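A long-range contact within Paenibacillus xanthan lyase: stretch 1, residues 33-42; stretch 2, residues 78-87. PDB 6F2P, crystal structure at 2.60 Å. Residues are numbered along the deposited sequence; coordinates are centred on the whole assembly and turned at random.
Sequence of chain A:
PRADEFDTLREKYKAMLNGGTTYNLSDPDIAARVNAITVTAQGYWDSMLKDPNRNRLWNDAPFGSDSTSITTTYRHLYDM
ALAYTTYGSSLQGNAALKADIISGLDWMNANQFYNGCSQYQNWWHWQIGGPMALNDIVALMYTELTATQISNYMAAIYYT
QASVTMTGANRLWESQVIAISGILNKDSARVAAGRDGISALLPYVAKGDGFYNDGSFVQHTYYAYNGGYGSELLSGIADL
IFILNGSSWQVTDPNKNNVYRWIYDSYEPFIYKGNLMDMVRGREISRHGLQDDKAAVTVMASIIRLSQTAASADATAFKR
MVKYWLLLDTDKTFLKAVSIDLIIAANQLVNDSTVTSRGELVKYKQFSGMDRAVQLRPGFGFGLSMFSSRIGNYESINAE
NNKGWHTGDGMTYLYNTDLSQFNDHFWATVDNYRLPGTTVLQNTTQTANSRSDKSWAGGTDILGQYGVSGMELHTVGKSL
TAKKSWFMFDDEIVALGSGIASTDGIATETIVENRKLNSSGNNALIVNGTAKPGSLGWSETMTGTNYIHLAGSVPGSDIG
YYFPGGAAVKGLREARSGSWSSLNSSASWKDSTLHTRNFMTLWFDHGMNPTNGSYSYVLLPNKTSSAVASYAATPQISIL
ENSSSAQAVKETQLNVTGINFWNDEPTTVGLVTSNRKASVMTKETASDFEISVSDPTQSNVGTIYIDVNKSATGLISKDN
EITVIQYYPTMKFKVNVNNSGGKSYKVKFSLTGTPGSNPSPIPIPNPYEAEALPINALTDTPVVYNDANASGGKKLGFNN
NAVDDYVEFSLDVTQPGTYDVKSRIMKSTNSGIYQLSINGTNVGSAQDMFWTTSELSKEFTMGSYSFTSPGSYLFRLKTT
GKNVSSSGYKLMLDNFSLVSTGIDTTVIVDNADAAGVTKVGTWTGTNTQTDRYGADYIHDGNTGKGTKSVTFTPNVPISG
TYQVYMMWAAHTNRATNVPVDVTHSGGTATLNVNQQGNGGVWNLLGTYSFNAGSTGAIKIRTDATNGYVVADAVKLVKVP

Stretch 1, residues 33-42: RVNAITVTAQ
Stretch 2 78-87: YDMALAYTTY

Residues 33-42 lie within a single α-helix that extends beyond the stretch in both directions, with phi/psi values close to -60/-46 throughout and regular i to i-4 hydrogen bonds from I37 N to R33 O (2.8 Å) through Q42 N to T38 O (2.9 Å). A second helix, already under way before Y78, carries the chain through Y84; T85 has phi/psi -110/5, and T86 (-86/117) and Y87 (-56/122) follow in a more extended conformation; T86 N still bonds to A83 O at 3.2 Å. The helices run in roughly opposing directions, their N-to-C vectors 132° apart (signed crossing angle -132°), and their axes approach to 8.1 Å. In register, A41 CA lies 4.4 Å from M80 CA, T38 CA 5.3 Å from A83 CA, and V34 CA 7.2 Å from T86 CA, so the backbones diverge from A41 back toward V34.

Alanines lie where the backbones come close. A41 and A83 both point toward the opposing stretch, and their CB atoms meet at 3.4 Å; A41 CB also rests 3.8 Å from M80 CA and 3.7 Å from D79 O, so the methyl packs directly against main chain. A83 CB likewise reaches T38 CA at 4.2 Å. One turn before A41, where the gap is wider, the larger I37 (chi1 m, chi2 t) fills the space. Its CG2 contacts A83 CA at 3.6 Å, A83 CB at 3.8 Å and CG of L82 (chi1 t, chi2 p) at 3.8 Å, and it lies 3.9 Å from T86 OG1. V34 (chi1 t) continues the apolar surface, with CG2 4.2 Å from T86 CG2 and 4.0 Å from Y87 O. At the other end, T40 CG2 stands 3.5 Å from D79 OD2, a van der Waals contact beside a carboxylate; T40 and D79 both have chi1 m.

No direct hydrogen bond joins the stretches, which together bury 417 Å². Three threonine hydroxyls bond to carbonyls within their own stretches: T38 OG1 (chi1 m) donates to V34 O at 2.9 Å, T40 OG1 to A36 O at 3.2 Å, and T86 OG1 (chi1 m) to L82 O at a short 2.5 Å. The polar link is a single water, which donates to I37 O at 2.9 Å and to D79 O at 2.8 Å, bridging two backbone carbonyls that could not bond to each other because neither carries a proton.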

# COMPACT_ATOMS: atom_id res chain seq x y z
N ARG A 33 40.72 -5.12 15.06
CA ARG A 33 39.90 -6.33 15.07
C ARG A 33 40.70 -7.54 15.57
O ARG A 33 40.21 -8.34 16.36
CB ARG A 33 39.31 -6.57 13.67
CG ARG A 33 38.49 -7.84 13.53
CD ARG A 33 37.48 -8.01 14.67
NE ARG A 33 36.44 -6.99 14.64
CZ ARG A 33 35.55 -6.82 15.60
NH1 ARG A 33 35.58 -7.61 16.67
NH2 ARG A 33 34.63 -5.87 15.50
N VAL A 34 41.94 -7.65 15.10
CA VAL A 34 42.81 -8.74 15.52
C VAL A 34 43.00 -8.74 17.03
O VAL A 34 42.86 -9.77 17.69
CB VAL A 34 44.18 -8.63 14.83
CG1 VAL A 34 45.17 -9.62 15.45
CG2 VAL A 34 44.04 -8.86 13.34
N ASN A 35 43.32 -7.57 17.57
CA ASN A 35 43.40 -7.42 19.01
C ASN A 35 42.10 -7.83 19.71
O ASN A 35 42.12 -8.64 20.64
CB ASN A 35 43.80 -5.99 19.39
CG ASN A 35 43.60 -5.71 20.87
OD1 ASN A 35 44.32 -6.24 21.71
ND2 ASN A 35 42.62 -4.88 21.18
N ALA A 36 40.98 -7.28 19.25
CA ALA A 36 39.68 -7.62 19.82
C ALA A 36 39.44 -9.13 19.81
O ALA A 36 38.96 -9.70 20.81
CB ALA A 36 38.58 -6.91 19.06
N ILE A 37 39.78 -9.77 18.70
CA ILE A 37 39.67 -11.22 18.58
C ILE A 37 40.54 -11.94 19.61
O ILE A 37 40.09 -12.88 20.28
CB ILE A 37 40.05 -11.68 17.17
CG1 ILE A 37 38.98 -11.23 16.17
CG2 ILE A 37 40.24 -13.18 17.13
CD1 ILE A 37 39.31 -11.54 14.72
N THR A 38 41.78 -11.47 19.75
CA THR A 38 42.73 -12.06 20.69
C THR A 38 42.24 -11.94 22.14
O THR A 38 42.21 -12.92 22.89
CB THR A 38 44.10 -11.40 20.58
OG1 THR A 38 44.59 -11.51 19.23
CG2 THR A 38 45.08 -12.05 21.54
N VAL A 39 41.86 -10.72 22.52
CA VAL A 39 41.41 -10.45 23.88
C VAL A 39 40.20 -11.31 24.25
O VAL A 39 40.18 -11.92 25.33
CB VAL A 39 41.07 -8.97 24.07
CG1 VAL A 39 40.39 -8.73 25.40
CG2 VAL A 39 42.33 -8.13 23.95
N THR A 40 39.22 -11.37 23.36
CA THR A 40 38.01 -12.16 23.59
C THR A 40 38.36 -13.63 23.81
O THR A 40 37.86 -14.26 24.75
CB THR A 40 37.01 -12.02 22.42
OG1 THR A 40 36.43 -10.71 22.43
CG2 THR A 40 35.89 -13.02 22.55
N ALA A 41 39.22 -14.17 22.95
CA ALA A 41 39.64 -15.55 23.10
C ALA A 41 40.34 -15.79 24.43
O ALA A 41 40.05 -16.77 25.12
CB ALA A 41 40.53 -15.96 21.96
N GLN A 42 41.26 -14.90 24.81
CA GLN A 42 41.95 -15.06 26.09
C GLN A 42 40.92 -15.06 27.22
O GLN A 42 41.05 -15.83 28.17
CB GLN A 42 43.00 -13.97 26.32
CG GLN A 42 43.95 -14.26 27.49
CD GLN A 42 44.74 -15.56 27.30
OE1 GLN A 42 45.36 -15.78 26.27
NE2 GLN A 42 44.70 -16.43 28.31
N TYR A 78 34.21 -21.21 19.49
CA TYR A 78 34.47 -20.54 18.23
C TYR A 78 35.41 -19.35 18.38
O TYR A 78 36.32 -19.16 17.57
CB TYR A 78 33.18 -20.09 17.55
CG TYR A 78 33.48 -19.27 16.32
CD1 TYR A 78 33.93 -19.88 15.15
CD2 TYR A 78 33.36 -17.89 16.34
CE1 TYR A 78 34.23 -19.13 14.03
CE2 TYR A 78 33.66 -17.13 15.21
CZ TYR A 78 34.09 -17.75 14.06
OH TYR A 78 34.39 -17.00 12.94
N ASP A 79 35.17 -18.53 19.40
CA ASP A 79 35.99 -17.33 19.61
C ASP A 79 37.45 -17.71 19.78
O ASP A 79 38.32 -17.05 19.23
CB ASP A 79 35.51 -16.52 20.82
CG ASP A 79 34.20 -15.80 20.56
OD1 ASP A 79 33.85 -15.60 19.38
OD2 ASP A 79 33.52 -15.42 21.54
N MET A 80 37.70 -18.78 20.53
CA MET A 80 39.05 -19.26 20.78
C MET A 80 39.67 -19.78 19.49
O MET A 80 40.81 -19.42 19.14
CB MET A 80 39.03 -20.36 21.85
CG MET A 80 38.54 -19.89 23.21
SD MET A 80 38.09 -21.22 24.35
CE MET A 80 39.67 -22.02 24.61
N ALA A 81 38.92 -20.61 18.78
CA ALA A 81 39.33 -21.11 17.47
C ALA A 81 39.66 -19.96 16.51
O ALA A 81 40.59 -20.06 15.71
CB ALA A 81 38.24 -22.01 16.89
N LEU A 82 38.90 -18.87 16.60
CA LEU A 82 39.12 -17.72 15.73
C LEU A 82 40.49 -17.11 15.97
O LEU A 82 41.25 -16.90 15.02
CB LEU A 82 38.02 -16.67 15.93
CG LEU A 82 38.04 -15.46 14.98
CD1 LEU A 82 37.96 -15.89 13.51
CD2 LEU A 82 36.92 -14.48 15.29
N ALA A 83 40.81 -16.81 17.22
CA ALA A 83 42.12 -16.25 17.54
C ALA A 83 43.21 -17.25 17.17
O ALA A 83 44.27 -16.87 16.66
CB ALA A 83 42.22 -15.87 19.00
N TYR A 84 42.94 -18.52 17.42
CA TYR A 84 43.89 -19.57 17.09
C TYR A 84 44.33 -19.51 15.64
O TYR A 84 45.49 -19.78 15.32
CB TYR A 84 43.31 -20.95 17.39
CG TYR A 84 44.24 -22.05 16.97
CD1 TYR A 84 45.40 -22.31 17.69
CD2 TYR A 84 43.98 -22.82 15.84
CE1 TYR A 84 46.27 -23.31 17.31
CE2 TYR A 84 44.85 -23.82 15.45
CZ TYR A 84 45.99 -24.06 16.19
OH TYR A 84 46.86 -25.06 15.81
N THR A 85 43.40 -19.13 14.75
CA THR A 85 43.66 -19.17 13.31
C THR A 85 43.79 -17.79 12.68
O THR A 85 43.91 -17.68 11.46
CB THR A 85 42.54 -19.91 12.57
OG1 THR A 85 41.29 -19.25 12.81
CG2 THR A 85 42.43 -21.34 13.06
N THR A 86 43.75 -16.75 13.49
CA THR A 86 43.79 -15.39 12.97
C THR A 86 45.22 -14.90 12.74
O THR A 86 46.01 -14.79 13.68
CB THR A 86 43.02 -14.40 13.88
OG1 THR A 86 41.63 -14.71 13.86
CG2 THR A 86 43.21 -12.96 13.40
N TYR A 87 45.53 -14.63 11.48
CA TYR A 87 46.80 -14.04 11.12
C TYR A 87 46.99 -12.74 11.87
O TYR A 87 46.17 -11.83 11.77
CB TYR A 87 46.82 -13.75 9.62
CG TYR A 87 48.09 -13.08 9.18
CD1 TYR A 87 49.28 -13.80 9.11
CD2 TYR A 87 48.12 -11.73 8.85
CE1 TYR A 87 50.45 -13.19 8.70
CE2 TYR A 87 49.29 -11.12 8.44
CZ TYR A 87 50.45 -11.86 8.37
OH TYR A 87 51.62 -11.26 7.98
O HOH W 1 37.75 -14.38 19.59